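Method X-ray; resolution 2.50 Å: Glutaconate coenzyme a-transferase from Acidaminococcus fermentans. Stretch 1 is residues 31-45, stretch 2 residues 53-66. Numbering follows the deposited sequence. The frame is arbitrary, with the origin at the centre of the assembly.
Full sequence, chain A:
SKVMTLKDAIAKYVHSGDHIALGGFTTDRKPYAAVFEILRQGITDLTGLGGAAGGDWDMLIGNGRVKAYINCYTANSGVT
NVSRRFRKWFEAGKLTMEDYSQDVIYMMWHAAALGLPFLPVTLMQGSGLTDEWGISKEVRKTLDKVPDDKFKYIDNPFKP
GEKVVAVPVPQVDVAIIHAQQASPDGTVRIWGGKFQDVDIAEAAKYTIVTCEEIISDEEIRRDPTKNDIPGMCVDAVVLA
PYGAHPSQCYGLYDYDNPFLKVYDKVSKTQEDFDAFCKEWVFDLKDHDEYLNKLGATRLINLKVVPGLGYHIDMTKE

Stretch 1 (31-45) PYAAVFEILRQGITD
Stretch 2, residues 53-66: AGGDWDMLIGNGRV

Two helices of one chain, 32-40 and 55-62, run side by side in the same direction, their axes 6° from parallel and 10.3 Å apart at closest approach; the two stretches together bury 737 Å². In the register Val35 CA is 6.5 Å from Asp56 CA, Leu39 CA is 7.0 Å from Leu60 CA, Thr44 CA is 4.3 Å from Arg65 CA and Asp45 CA is 5.0 Å from Val66 CA, so the backbones draw together beyond the helices. Gly54 (phi/psi -127/-137) is the N-cap of the second helix, as Pro31 is of the first. Gly55, helical at -67/-23, lies close to the phenol oxygen of Tyr32 (chi1 -85°, m): Tyr32 OH is 3.2 Å from Gly55 CA, and an ideal CB on Gly55 would come within 2.6 Å of Tyr32 OH, a clash. Asp56 (chi1 54°, p) turns its carboxylate back on its own helix start, where Asp56 OD1 accepts from Gly54 N at 2.9 Å and, weakly, from Trp57 N at 3.1 Å. Asp56 CB packs 4.1 Å from CG2 of Val35 (chi1 163°, t). Trp57 (m, chi2 94°) points away.

Met59 (m, t, p) points toward the first helix. Met59 CE lies 3.6 Å from Phe36 CE1, Met59 SD is at the edge of the Tyr32 ring, 4.5 Å from Tyr32 CE1, and Met59 CB is 4.2 Å from Leu39 CD1. Leu60 CD2 (m, t) joins an apolar cluster, 3.7 Å from Ile38 CG2, 4.0 Å from Leu39 CD2 and 4.3 Å from Val35 CG1; Ile38 and Leu39 are both m, t. Ile61 (m, t) points away.

Asn63 (-84/21, chi1 -81°) is the first residue to leave helical geometry; Asn63 ND2 donates to Met59 O at 2.8 Å, while Asn63 CB sits 3.5 Å from Leu39 CD2. Gly64 takes positive phi (49/34), and Arg65 N returns to Leu60 O at 2.9 Å.

Arg65 (-97/16; m, m, t, chi4 104°) has the largest covered area of the contact. Its guanidinium reaches the C-terminal end of the first helix: Arg65 NH1 and Arg65 NH2 each donate to Leu39 O at 2.8 Å, and Arg65 NH1 also donates to Ile43 O at 2.8 Å. Leu39 CD2 lies over one guanidinium face. Gly42 (72/17) forms the Schellman turn that leads into Ile43 (-67/137), and Gly42 CA is 3.2 Å from Arg65 NH1. Water 1 donates to Gly64 O at 3.2 Å and is weakly hydrogen-bonded to Thr44 OG1 at 3.3 Å.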

# COMPACT_ATOMS: atom_id res chain seq x y z
N PRO A 31 -17.59 -2.75 -21.05
CA PRO A 31 -18.79 -2.78 -20.20
C PRO A 31 -19.88 -3.77 -20.68
O PRO A 31 -20.93 -3.37 -21.21
CB PRO A 31 -19.26 -1.32 -20.25
CG PRO A 31 -18.92 -0.95 -21.68
CD PRO A 31 -17.53 -1.51 -21.85
N TYR A 32 -19.66 -5.06 -20.43
CA TYR A 32 -20.60 -6.11 -20.84
C TYR A 32 -21.95 -6.17 -20.13
O TYR A 32 -22.98 -6.24 -20.80
CB TYR A 32 -19.94 -7.50 -20.82
CG TYR A 32 -19.18 -7.80 -22.09
CD1 TYR A 32 -19.85 -8.18 -23.23
CD2 TYR A 32 -17.81 -7.64 -22.17
CE1 TYR A 32 -19.19 -8.39 -24.41
CE2 TYR A 32 -17.14 -7.85 -23.35
CZ TYR A 32 -17.84 -8.22 -24.47
OH TYR A 32 -17.21 -8.37 -25.67
N ALA A 33 -21.98 -6.12 -18.80
CA ALA A 33 -23.28 -6.18 -18.11
C ALA A 33 -24.25 -5.18 -18.74
O ALA A 33 -25.36 -5.54 -19.11
CB ALA A 33 -23.12 -5.88 -16.63
N ALA A 34 -23.74 -3.96 -18.96
CA ALA A 34 -24.50 -2.86 -19.55
C ALA A 34 -24.90 -3.16 -20.98
O ALA A 34 -26.07 -2.99 -21.32
CB ALA A 34 -23.67 -1.59 -19.51
N VAL A 35 -23.96 -3.55 -21.82
CA VAL A 35 -24.30 -3.84 -23.20
C VAL A 35 -25.42 -4.87 -23.25
O VAL A 35 -26.19 -4.94 -24.21
CB VAL A 35 -23.07 -4.29 -23.99
CG1 VAL A 35 -23.48 -4.98 -25.30
CG2 VAL A 35 -22.24 -3.09 -24.30
N PHE A 36 -25.56 -5.65 -22.19
CA PHE A 36 -26.62 -6.62 -22.17
C PHE A 36 -27.97 -5.96 -21.98
O PHE A 36 -28.91 -6.31 -22.67
CB PHE A 36 -26.39 -7.68 -21.08
CG PHE A 36 -25.65 -8.88 -21.57
CD1 PHE A 36 -24.82 -8.80 -22.68
CD2 PHE A 36 -25.82 -10.12 -20.94
CE1 PHE A 36 -24.16 -9.92 -23.17
CE2 PHE A 36 -25.16 -11.26 -21.43
CZ PHE A 36 -24.33 -11.15 -22.55
N GLU A 37 -28.04 -4.99 -21.08
CA GLU A 37 -29.29 -4.29 -20.79
C GLU A 37 -29.72 -3.40 -21.99
O GLU A 37 -30.92 -3.27 -22.28
CB GLU A 37 -29.16 -3.47 -19.52
CG GLU A 37 -30.48 -2.98 -18.99
CD GLU A 37 -31.27 -4.03 -18.20
OE1 GLU A 37 -30.72 -5.12 -17.90
OE2 GLU A 37 -32.44 -3.75 -17.85
N ILE A 38 -28.76 -2.80 -22.67
CA ILE A 38 -29.08 -2.01 -23.84
C ILE A 38 -29.88 -2.92 -24.77
O ILE A 38 -31.02 -2.63 -25.11
CB ILE A 38 -27.79 -1.48 -24.51
CG1 ILE A 38 -27.27 -0.26 -23.75
CG2 ILE A 38 -28.02 -1.17 -25.96
CD1 ILE A 38 -25.88 0.23 -24.21
N LEU A 39 -29.32 -4.07 -25.11
CA LEU A 39 -30.01 -5.04 -25.99
C LEU A 39 -31.36 -5.47 -25.42
O LEU A 39 -32.40 -5.37 -26.08
CB LEU A 39 -29.16 -6.29 -26.19
CG LEU A 39 -28.01 -6.16 -27.15
CD1 LEU A 39 -27.33 -7.49 -27.29
CD2 LEU A 39 -28.53 -5.70 -28.48
N ARG A 40 -31.31 -5.94 -24.18
CA ARG A 40 -32.49 -6.41 -23.47
C ARG A 40 -33.59 -5.36 -23.44
O ARG A 40 -34.76 -5.69 -23.28
CB ARG A 40 -32.08 -6.80 -22.04
CG ARG A 40 -33.04 -7.72 -21.30
CD ARG A 40 -32.51 -8.08 -19.92
NE ARG A 40 -31.30 -8.90 -20.03
CZ ARG A 40 -30.20 -8.72 -19.31
NH1 ARG A 40 -30.14 -7.76 -18.39
NH2 ARG A 40 -29.14 -9.48 -19.52
N GLN A 41 -33.24 -4.09 -23.62
CA GLN A 41 -34.26 -3.05 -23.56
C GLN A 41 -34.84 -2.57 -24.90
O GLN A 41 -35.68 -1.69 -24.94
CB GLN A 41 -33.79 -1.88 -22.69
CG GLN A 41 -33.86 -2.18 -21.21
CD GLN A 41 -33.73 -0.95 -20.38
OE1 GLN A 41 -34.24 0.10 -20.75
NE2 GLN A 41 -33.05 -1.05 -19.25
N GLY A 42 -34.42 -3.20 -25.98
CA GLY A 42 -34.92 -2.81 -27.27
C GLY A 42 -34.35 -1.48 -27.70
O GLY A 42 -34.87 -0.84 -28.62
N ILE A 43 -33.27 -1.04 -27.06
CA ILE A 43 -32.65 0.22 -27.43
C ILE A 43 -32.08 0.03 -28.81
O ILE A 43 -31.51 -1.02 -29.08
CB ILE A 43 -31.62 0.62 -26.42
CG1 ILE A 43 -32.36 1.21 -25.22
CG2 ILE A 43 -30.63 1.61 -27.02
CD1 ILE A 43 -31.58 1.19 -23.96
N THR A 44 -32.25 1.00 -29.70
CA THR A 44 -31.79 0.84 -31.07
C THR A 44 -31.40 2.15 -31.77
O THR A 44 -31.47 3.23 -31.18
CB THR A 44 -32.89 0.08 -31.86
OG1 THR A 44 -32.57 0.01 -33.27
CG2 THR A 44 -34.26 0.74 -31.63
N ASP A 45 -31.00 2.03 -33.02
CA ASP A 45 -30.62 3.18 -33.83
C ASP A 45 -29.62 4.07 -33.09
O ASP A 45 -29.84 5.26 -32.88
CB ASP A 45 -31.86 3.97 -34.29
CG ASP A 45 -32.51 3.38 -35.54
OD1 ASP A 45 -31.90 3.48 -36.63
OD2 ASP A 45 -33.63 2.81 -35.45
N ALA A 53 -12.75 -1.92 -30.66
CA ALA A 53 -13.97 -2.66 -30.39
C ALA A 53 -13.89 -4.18 -30.35
O ALA A 53 -13.15 -4.80 -31.11
CB ALA A 53 -15.05 -2.22 -31.37
N GLY A 54 -14.72 -4.76 -29.51
CA GLY A 54 -14.73 -6.20 -29.39
C GLY A 54 -16.10 -6.83 -29.55
O GLY A 54 -16.90 -6.41 -30.38
N GLY A 55 -16.41 -7.79 -28.70
CA GLY A 55 -17.69 -8.47 -28.81
C GLY A 55 -18.85 -7.57 -28.51
O GLY A 55 -19.97 -7.83 -28.92
N ASP A 56 -18.56 -6.50 -27.76
CA ASP A 56 -19.57 -5.52 -27.37
C ASP A 56 -20.26 -4.89 -28.62
O ASP A 56 -21.45 -5.10 -28.83
CB ASP A 56 -18.97 -4.48 -26.38
CG ASP A 56 -17.67 -3.77 -26.90
OD1 ASP A 56 -16.92 -4.29 -27.76
OD2 ASP A 56 -17.39 -2.64 -26.43
N TRP A 57 -19.51 -4.24 -29.49
CA TRP A 57 -20.12 -3.66 -30.67
C TRP A 57 -20.61 -4.73 -31.62
O TRP A 57 -21.49 -4.48 -32.44
CB TRP A 57 -19.18 -2.69 -31.38
CG TRP A 57 -19.15 -1.36 -30.70
CD1 TRP A 57 -18.26 -0.94 -29.75
CD2 TRP A 57 -20.12 -0.31 -30.83
NE1 TRP A 57 -18.62 0.30 -29.28
CE2 TRP A 57 -19.76 0.71 -29.92
CE3 TRP A 57 -21.27 -0.14 -31.63
CZ2 TRP A 57 -20.50 1.90 -29.78
CZ3 TRP A 57 -22.00 1.03 -31.49
CH2 TRP A 57 -21.61 2.04 -30.57
N ASP A 58 -20.07 -5.94 -31.51
CA ASP A 58 -20.53 -7.01 -32.38
C ASP A 58 -21.93 -7.39 -32.00
O ASP A 58 -22.80 -7.55 -32.85
CB ASP A 58 -19.66 -8.25 -32.26
CG ASP A 58 -19.76 -9.12 -33.48
OD1 ASP A 58 -19.53 -8.59 -34.58
OD2 ASP A 58 -20.04 -10.34 -33.35
N MET A 59 -22.17 -7.52 -30.71
CA MET A 59 -23.49 -7.89 -30.27
C MET A 59 -24.54 -6.86 -30.69
O MET A 59 -25.58 -7.23 -31.23
CB MET A 59 -23.48 -8.18 -28.78
CG MET A 59 -22.64 -9.40 -28.45
SD MET A 59 -22.75 -9.79 -26.72
CE MET A 59 -24.26 -10.62 -26.65
N LEU A 60 -24.23 -5.57 -30.54
CA LEU A 60 -25.15 -4.50 -30.93
C LEU A 60 -25.42 -4.55 -32.44
O LEU A 60 -26.57 -4.53 -32.87
CB LEU A 60 -24.57 -3.13 -30.55
CG LEU A 60 -24.39 -2.83 -29.06
CD1 LEU A 60 -23.68 -1.49 -28.86
CD2 LEU A 60 -25.74 -2.87 -28.35
N ILE A 61 -24.36 -4.64 -33.24
CA ILE A 61 -24.50 -4.70 -34.69
C ILE A 61 -25.36 -5.89 -35.13
O ILE A 61 -26.39 -5.71 -35.79
CB ILE A 61 -23.13 -4.80 -35.37
CG1 ILE A 61 -22.32 -3.54 -35.12
CG2 ILE A 61 -23.29 -5.04 -36.85
CD1 ILE A 61 -20.92 -3.63 -35.65
N GLY A 62 -24.94 -7.10 -34.74
CA GLY A 62 -25.67 -8.30 -35.08
C GLY A 62 -27.13 -8.25 -34.67
O GLY A 62 -27.97 -8.85 -35.33
N ASN A 63 -27.42 -7.61 -33.54
CA ASN A 63 -28.80 -7.46 -33.09
C ASN A 63 -29.43 -6.22 -33.79
O ASN A 63 -30.41 -5.63 -33.30
CB ASN A 63 -28.87 -7.28 -31.58
CG ASN A 63 -28.79 -8.60 -30.82
OD1 ASN A 63 -29.82 -9.20 -30.48
ND2 ASN A 63 -27.57 -9.03 -30.52
N GLY A 64 -28.84 -5.81 -34.91
CA GLY A 64 -29.34 -4.66 -35.65
C GLY A 64 -29.64 -3.37 -34.91
O GLY A 64 -30.55 -2.63 -35.32
N ARG A 65 -28.86 -3.05 -33.87
CA ARG A 65 -29.06 -1.83 -33.09
C ARG A 65 -28.17 -0.64 -33.48
O ARG A 65 -28.11 0.34 -32.74
CB ARG A 65 -28.86 -2.08 -31.59
CG ARG A 65 -29.50 -3.31 -31.03
CD ARG A 65 -31.00 -3.24 -30.95
NE ARG A 65 -31.54 -4.52 -30.46
CZ ARG A 65 -32.00 -4.72 -29.22
NH1 ARG A 65 -31.99 -3.72 -28.34
NH2 ARG A 65 -32.43 -5.91 -28.84
N VAL A 66 -27.53 -0.67 -34.64
CA VAL A 66 -26.64 0.42 -35.00
C VAL A 66 -26.99 1.04 -36.35
O VAL A 66 -26.99 0.36 -37.39
CB VAL A 66 -25.17 -0.07 -34.95
CG1 VAL A 66 -24.22 1.01 -35.42
CG2 VAL A 66 -24.80 -0.48 -33.53
O HOH W 1 -30.88 0.44 -36.13